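Local coordinates for fucolectin-related protein (Streptococcus pneumoniae, PDB 2J22) that probably binds fucose-containing glycans such as blood group antigens, as a calcium-containing carbohydrate-binding module of a pneumococcal virulence factor, at residues 61-66 with 123-128. Numbering follows the deposited sequence.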
loop_
_atom_site.group_PDB
_atom_site.type_symbol
_atom_site.label_atom_id
_atom_site.label_comp_id
_atom_site.label_asym_id
_atom_site.label_seq_id
_atom_site.Cartn_x
_atom_site.Cartn_y
_atom_site.Cartn_z
ATOM N N GLU A 61 3.466 -2.099 -4.831
ATOM C CA GLU A 61 2.771 -3.371 -4.980
ATOM C C GLU A 61 3.271 -4.427 -4.019
ATOM O O GLU A 61 4.481 -4.464 -3.691
ATOM C CB GLU A 61 3.052 -3.919 -6.372
ATOM C CG GLU A 61 2.066 -4.935 -6.861
ATOM C CD GLU A 61 2.290 -5.125 -8.318
ATOM O OE1 GLU A 61 3.262 -5.847 -8.670
ATOM O OE2 GLU A 61 1.553 -4.493 -9.072
ATOM N N ILE A 62 2.354 -5.314 -3.620
ATOM C CA ILE A 62 2.661 -6.444 -2.733
ATOM C C ILE A 62 2.141 -7.730 -3.388
ATOM O O ILE A 62 1.030 -7.754 -3.931
ATOM C CB ILE A 62 2.066 -6.255 -1.337
ATOM C CG1 ILE A 62 2.503 -7.414 -0.418
ATOM C CG2 ILE A 62 0.511 -6.089 -1.422
ATOM C CD1 ILE A 62 2.083 -7.278 1.012
ATOM N N ASP A 63 3.007 -8.761 -3.378
ATOM C CA ASP A 63 2.712 -10.101 -3.924
ATOM C C ASP A 63 2.497 -10.998 -2.710
ATOM O O ASP A 63 3.416 -11.195 -1.916
ATOM C CB ASP A 63 3.868 -10.616 -4.805
ATOM C CG ASP A 63 3.540 -11.974 -5.548
ATOM O OD1 ASP A 63 2.529 -12.633 -5.299
ATOM O OD2 ASP A 63 4.254 -12.414 -6.450
ATOM N N LEU A 64 1.257 -11.469 -2.527
ATOM C CA LEU A 64 0.912 -12.338 -1.385
ATOM C C LEU A 64 1.388 -13.806 -1.537
ATOM O O LEU A 64 1.232 -14.580 -0.603
ATOM C CB LEU A 64 -0.594 -12.313 -1.106
ATOM C CG LEU A 64 -1.217 -10.948 -0.793
ATOM C CD1 LEU A 64 -2.713 -11.114 -0.753
ATOM C CD2 LEU A 64 -0.674 -10.363 0.575
ATOM N N ALA A 65 1.976 -14.153 -2.688
ATOM C CA ALA A 65 2.656 -15.458 -2.909
ATOM C C ALA A 65 1.700 -16.586 -3.339
ATOM O O ALA A 65 2.107 -17.529 -4.056
ATOM C CB ALA A 65 3.465 -15.897 -1.685
ATOM N N GLN A 66 0.457 -16.502 -2.878
ATOM C CA GLN A 66 -0.649 -17.267 -3.466
ATOM C C GLN A 66 -1.946 -16.525 -3.211
ATOM O O GLN A 66 -1.976 -15.604 -2.392
ATOM C CB GLN A 66 -0.708 -18.661 -2.867
ATOM C CG GLN A 66 -0.766 -18.675 -1.368
ATOM C CD GLN A 66 -1.703 -19.751 -0.840
ATOM O OE1 GLN A 66 -1.713 -20.009 0.358
ATOM N NE2 GLN A 66 -2.533 -20.335 -1.722
ATOM N N GLY A 123 -7.655 -12.662 -3.825
ATOM C CA GLY A 123 -6.619 -11.977 -4.604
ATOM C C GLY A 123 -5.218 -12.431 -4.245
ATOM O O GLY A 123 -4.992 -12.991 -3.128
ATOM N N LYS A 124 -4.272 -12.151 -5.145
ATOM C CA LYS A 124 -2.882 -12.512 -4.908
ATOM C C LYS A 124 -1.919 -11.314 -4.811
ATOM O O LYS A 124 -0.787 -11.464 -4.270
ATOM C CB LYS A 124 -2.400 -13.481 -6.001
ATOM C CG LYS A 124 -0.893 -13.681 -6.043
ATOM C CD LYS A 124 -0.641 -15.044 -6.527
ATOM C CE LYS A 124 0.757 -15.247 -6.993
ATOM N NZ LYS A 124 1.627 -15.102 -5.867
ATOM N N LYS A 125 -2.370 -10.168 -5.340
ATOM C CA LYS A 125 -1.532 -8.964 -5.435
ATOM C C LYS A 125 -2.346 -7.703 -5.201
ATOM O O LYS A 125 -3.518 -7.615 -5.635
ATOM C CB LYS A 125 -0.883 -8.818 -6.833
ATOM C CG LYS A 125 0.274 -9.721 -7.080
ATOM C CD LYS A 125 0.948 -9.348 -8.415
ATOM C CE LYS A 125 2.000 -10.419 -8.776
ATOM N NZ LYS A 125 2.476 -10.182 -10.163
ATOM N N VAL A 126 -1.688 -6.708 -4.589
ATOM C CA VAL A 126 -2.355 -5.443 -4.285
ATOM C C VAL A 126 -1.385 -4.325 -4.709
ATOM O O VAL A 126 -0.171 -4.373 -4.362
ATOM C CB VAL A 126 -2.738 -5.279 -2.788
ATOM C CG1 VAL A 126 -3.548 -3.934 -2.594
ATOM C CG2 VAL A 126 -3.601 -6.429 -2.206
ATOM N N ARG A 127 -1.911 -3.378 -5.495
ATOM C CA ARG A 127 -1.187 -2.234 -6.030
ATOM C C ARG A 127 -1.845 -0.974 -5.504
ATOM O O ARG A 127 -3.101 -0.866 -5.473
ATOM C CB ARG A 127 -1.344 -2.210 -7.507
ATOM C CG ARG A 127 -0.436 -1.225 -8.250
ATOM C CD ARG A 127 0.334 -2.043 -9.287
ATOM N NE ARG A 127 0.679 -1.205 -10.324
ATOM C CZ ARG A 127 1.720 -1.350 -11.122
ATOM N NH1 ARG A 127 2.566 -2.374 -11.047
ATOM N NH2 ARG A 127 1.872 -0.432 -12.020
ATOM N N ILE A 128 -1.037 -0.027 -5.049
ATOM C CA ILE A 128 -1.601 1.277 -4.703
ATOM C C ILE A 128 -0.932 2.215 -5.735
ATOM O O ILE A 128 0.293 2.199 -5.842
ATOM C CB ILE A 128 -1.193 1.645 -3.256
ATOM C CG1 ILE A 128 -1.883 0.731 -2.219
ATOM C CG2 ILE A 128 -1.537 3.146 -3.014
ATOM C CD1 ILE A 128 -1.400 0.921 -0.793
#
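The E61 carboxylate lies at the edge of the R127 guanidinium, near the guanidinium plane, the two planes turned 40° apart; W59 makes a cation-pi contact with the same arginine. Strands 59-64 and 125-130 are antiparallel neighbours in one five-stranded sheet of the galactose-binding-like beta-sandwich. NH1 of R127 lies 3.1 Å from OE2 of E61, though OE2 is also implausibly near CD of R127, so the detail of this salt bridge is doubtful. The other carboxylate oxygen, OE1, pairs with R22 on the next strand, so a buried glutamate suits a place between two arginines. I62 and V126 form a hydrogen-bonded pair: I62 N to V126 O is 2.8 Å and V126 N to I62 O 3.0 Å. Their beta-branched side chains, well suited to extended backbone, lie side by side on the face opposite the charged one, with I62 CG2 3.6 Å from V126 CB. On the charged face K125 passes its aliphatic chain by D63, CE 3.8 Å from OD2, and carries its amine to D98. On the neighbouring strand 89-94, Y94 is matched by two residues, K124 and K125, which makes a classic beta bulge. Just before the chain turns its corner at A65 and Q66, L64 N bonds to K124 O at 2.7 Å, while the leucine side chain packs on L70 of the other sheet. Aspartate fits before this corner because its short carboxylate can reach forward to the main chain two residues on: OD1 closes an Asx turn by accepting from A65 N, which comes from above the carboxylate plane. A bend at chi4 (65°) sets K124 NZ 2.7 Å from that same D63 OD1, on its syn lone pair.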